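Local coordinates for protein CurF (Lyngbya majuscula, PDB 2Q35) that probably catalyses a decarboxylation step in polyketide chain beta-branching, as the ECH2 decarboxylase domain of the crotonase family, at residues A64-L69 with M128-T133. The protein carries 1 engineered substitution. Residues are numbered along the deposited sequence; the frame is centred on the assembly and turned at random.
Sequences ASKEFL and MKYGFT. Engineered in segment 64-69: Phe68 (natural residue Tyr).
In this crotonase-fold domain the N-terminal end of helix 66-73, capped by Ser65, faces the end of the short helix 127-130, where Leu69 lies over the ring of Tyr130. The backbones stay well apart, Leu69 CA and Tyr130 CA being 9.6 Å from each other, and the contact is made by side chains, with Leu69 and Tyr130 reaching toward each other to meet between them. Leu69 CD1 makes a CH-pi contact over one face of the Tyr130 ring, 3.9 Å from its centroid and shifted toward CE2. The same methyl meets the edge of the Phe132 ring, Leu69 CD1 to Phe132 CZ being 4.2 Å, while Ile239 of helix 235-240 packs on both Leu69 and Tyr130, and Ile235 of the same helix on Phe132. The Lys66 side chain crosses that of Tyr130 at about a right angle, its CG set obliquely to the ring, 3.5 Å from Tyr130 OH; a bend at chi3 (-96°) turns the rest of its chain, and NZ bonds Glu242 O. A phenylalanine in place of Tyr130 would probably leave the water on Ala64 O without its tyrosine partner, breaking the bridge to the loop before helix 66-73. That water donates to Ala64 O at 2.7 Å and hydrogen-bonds Tyr130 OH, also at 2.7 Å.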
ATOM      1  N   ALA A  64      26.369  -6.926  -6.237  1.00 16.60           N
ATOM      2  CA  ALA A  64      27.648  -6.554  -6.834  1.00 17.34           C
ATOM      3  C   ALA A  64      28.729  -6.449  -5.760  1.00 17.89           C
ATOM      4  O   ALA A  64      28.515  -5.846  -4.704  1.00 18.73           O
ATOM      5  CB  ALA A  64      27.520  -5.244  -7.621  1.00 18.64           C
ATOM      6  N   SER A  65      29.906  -7.008  -6.039  1.00 19.45           N
ATOM      7  CA  SER A  65      31.003  -6.987  -5.060  1.00 19.34           C
ATOM      8  C   SER A  65      31.659  -5.610  -4.923  1.00 18.87           C
ATOM      9  O   SER A  65      31.654  -4.820  -5.871  1.00 19.08           O
ATOM     10  CB  SER A  65      32.072  -8.001  -5.444  1.00 20.50           C
ATOM     11  OG  SER A  65      32.815  -7.545  -6.559  1.00 21.08           O
ATOM     12  N   LYS A  66      32.255  -5.342  -3.761  1.00 18.61           N
ATOM     13  CA  LYS A  66      33.015  -4.113  -3.564  1.00 18.77           C
ATOM     14  C   LYS A  66      34.197  -4.021  -4.547  1.00 18.95           C
ATOM     15  O   LYS A  66      34.521  -2.933  -5.042  1.00 18.22           O
ATOM     16  CB  LYS A  66      33.468  -3.966  -2.099  1.00 19.40           C
ATOM     17  CG  LYS A  66      32.342  -3.508  -1.151  1.00 19.27           C
ATOM     18  CD  LYS A  66      32.671  -3.736   0.325  1.00 20.89           C
ATOM     19  CE  LYS A  66      32.064  -5.049   0.808  1.00 30.18           C
ATOM     20  NZ  LYS A  66      32.184  -5.250   2.275  1.00 37.01           N
ATOM     21  N   GLU A  67      34.813  -5.166  -4.861  1.00 19.39           N
ATOM     22  CA  GLU A  67      35.911  -5.201  -5.846  1.00 20.25           C
ATOM     23  C   GLU A  67      35.395  -4.710  -7.206  1.00 19.26           C
ATOM     24  O   GLU A  67      36.074  -3.934  -7.893  1.00 20.41           O
ATOM     25  CB  GLU A  67      36.494  -6.614  -5.995  1.00 20.78           C
ATOM     26  CG  GLU A  67      36.965  -7.284  -4.697  1.00 25.61           C
ATOM     27  CD  GLU A  67      38.367  -6.884  -4.242  1.00 30.85           C
ATOM     28  OE1 GLU A  67      39.110  -6.195  -4.985  1.00 30.84           O
ATOM     29  OE2 GLU A  67      38.730  -7.281  -3.115  1.00 28.20           O
ATOM     30  N   PHE A  68      34.184  -5.145  -7.554  1.00 19.98           N
ATOM     31  CA  PHE A  68      33.499  -4.760  -8.793  1.00 20.14           C
ATOM     32  C   PHE A  68      33.240  -3.263  -8.806  1.00 19.79           C
ATOM     33  O   PHE A  68      33.503  -2.597  -9.804  1.00 19.96           O
ATOM     34  CB  PHE A  68      32.179  -5.546  -8.964  1.00 21.41           C
ATOM     35  CG  PHE A  68      31.331  -5.086 -10.135  1.00 22.67           C
ATOM     36  CD1 PHE A  68      31.513  -5.637 -11.409  1.00 26.68           C
ATOM     37  CD2 PHE A  68      30.353  -4.101  -9.963  1.00 26.81           C
ATOM     38  CE1 PHE A  68      30.730  -5.220 -12.494  1.00 25.52           C
ATOM     39  CE2 PHE A  68      29.572  -3.670 -11.053  1.00 27.63           C
ATOM     40  CZ  PHE A  68      29.767  -4.229 -12.314  1.00 27.12           C
ATOM     41  N   LEU A  69      32.731  -2.740  -7.689  1.00 20.42           N
ATOM     42  CA  LEU A  69      32.453  -1.300  -7.575  1.00 20.15           C
ATOM     43  C   LEU A  69      33.703  -0.447  -7.721  1.00 20.17           C
ATOM     44  O   LEU A  69      33.657   0.614  -8.363  1.00 19.15           O
ATOM     45  CB  LEU A  69      31.733  -0.971  -6.260  1.00 20.30           C
ATOM     46  CG  LEU A  69      30.346  -1.585  -6.082  1.00 22.03           C
ATOM     47  CD1 LEU A  69      29.794  -1.168  -4.744  1.00 26.88           C
ATOM     48  CD2 LEU A  69      29.409  -1.143  -7.209  1.00 21.93           C
ATOM     49  N   MET A 128      23.172   3.771  -1.051  1.00 13.24           N
ATOM     50  CA  MET A 128      23.441   5.068  -0.430  1.00 13.65           C
ATOM     51  C   MET A 128      24.454   5.001   0.716  1.00 15.67           C
ATOM     52  O   MET A 128      25.007   6.033   1.124  1.00 17.55           O
ATOM     53  CB  MET A 128      22.145   5.753   0.011  1.00 14.46           C
ATOM     54  CG  MET A 128      21.264   6.218  -1.178  1.00 13.41           C
ATOM     55  SD  MET A 128      21.920   7.705  -1.958  1.00 13.99           S
ATOM     56  CE  MET A 128      21.274   8.967  -0.869  1.00 12.88           C
ATOM     57  N   LYS A 129      24.676   3.796   1.227  1.00 16.58           N
ATOM     58  CA  LYS A 129      25.757   3.592   2.203  1.00 18.18           C
ATOM     59  C   LYS A 129      27.098   3.915   1.563  1.00 18.12           C
ATOM     60  O   LYS A 129      27.951   4.560   2.179  1.00 19.58           O
ATOM     61  CB  LYS A 129      25.757   2.172   2.740  1.00 18.83           C
ATOM     62  CG  LYS A 129      26.929   1.878   3.714  1.00 24.95           C
ATOM     63  CD  LYS A 129      26.601   0.793   4.733  1.00 33.54           C
ATOM     64  CE  LYS A 129      26.050   1.371   6.052  1.00 38.22           C
ATOM     65  NZ  LYS A 129      25.544   0.328   7.042  1.00 32.13           N
ATOM     66  N   TYR A 130      27.281   3.479   0.317  1.00 17.84           N
ATOM     67  CA  TYR A 130      28.470   3.845  -0.457  1.00 17.27           C
ATOM     68  C   TYR A 130      28.430   5.286  -0.934  1.00 17.49           C
ATOM     69  O   TYR A 130      29.454   5.824  -1.322  1.00 19.00           O
ATOM     70  CB  TYR A 130      28.610   2.973  -1.697  1.00 17.91           C
ATOM     71  CG  TYR A 130      28.701   1.494  -1.427  1.00 17.66           C
ATOM     72  CD1 TYR A 130      29.742   0.972  -0.663  1.00 20.68           C
ATOM     73  CD2 TYR A 130      27.753   0.620  -1.949  1.00 20.48           C
ATOM     74  CE1 TYR A 130      29.836  -0.385  -0.425  1.00 22.04           C
ATOM     75  CE2 TYR A 130      27.836  -0.756  -1.723  1.00 21.52           C
ATOM     76  CZ  TYR A 130      28.880  -1.245  -0.955  1.00 23.87           C
ATOM     77  OH  TYR A 130      28.966  -2.611  -0.733  1.00 25.80           O
ATOM     78  N   GLY A 131      27.236   5.877  -0.955  1.00 16.07           N
ATOM     79  CA  GLY A 131      27.098   7.306  -1.223  1.00 15.20           C
ATOM     80  C   GLY A 131      26.462   7.636  -2.554  1.00 13.52           C
ATOM     81  O   GLY A 131      26.437   8.811  -2.932  1.00 13.31           O
ATOM     82  N   PHE A 132      25.951   6.618  -3.259  1.00 13.86           N
ATOM     83  CA  PHE A 132      25.363   6.851  -4.596  1.00 13.35           C
ATOM     84  C   PHE A 132      23.952   6.275  -4.678  1.00 12.57           C
ATOM     85  O   PHE A 132      23.498   5.556  -3.776  1.00 14.66           O
ATOM     86  CB  PHE A 132      26.261   6.325  -5.728  1.00 12.95           C
ATOM     87  CG  PHE A 132      26.647   4.881  -5.585  1.00 11.62           C
ATOM     88  CD1 PHE A 132      25.733   3.876  -5.847  1.00 15.51           C
ATOM     89  CD2 PHE A 132      27.931   4.528  -5.181  1.00 20.66           C
ATOM     90  CE1 PHE A 132      26.083   2.533  -5.709  1.00 19.43           C
ATOM     91  CE2 PHE A 132      28.284   3.180  -5.038  1.00 16.96           C
ATOM     92  CZ  PHE A 132      27.372   2.198  -5.304  1.00 19.10           C
ATOM     93  N   THR A 133      23.230   6.653  -5.727  1.00 11.37           N
ATOM     94  CA  THR A 133      21.802   6.307  -5.841  1.00 11.52           C
ATOM     95  C   THR A 133      21.607   4.913  -6.453  1.00 12.83           C
ATOM     96  O   THR A 133      22.537   4.366  -7.058  1.00 12.69           O
ATOM     97  CB  THR A 133      21.056   7.360  -6.680  1.00 13.19           C
ATOM     98  OG1 THR A 133      21.714   7.479  -7.946  1.00 12.50           O
ATOM     99  CG2 THR A 133      21.106   8.733  -5.989  1.00 10.28           C
TER
HETATM  100  O   HOH W   1      28.030  -3.818  -2.990  1.00 52.42           O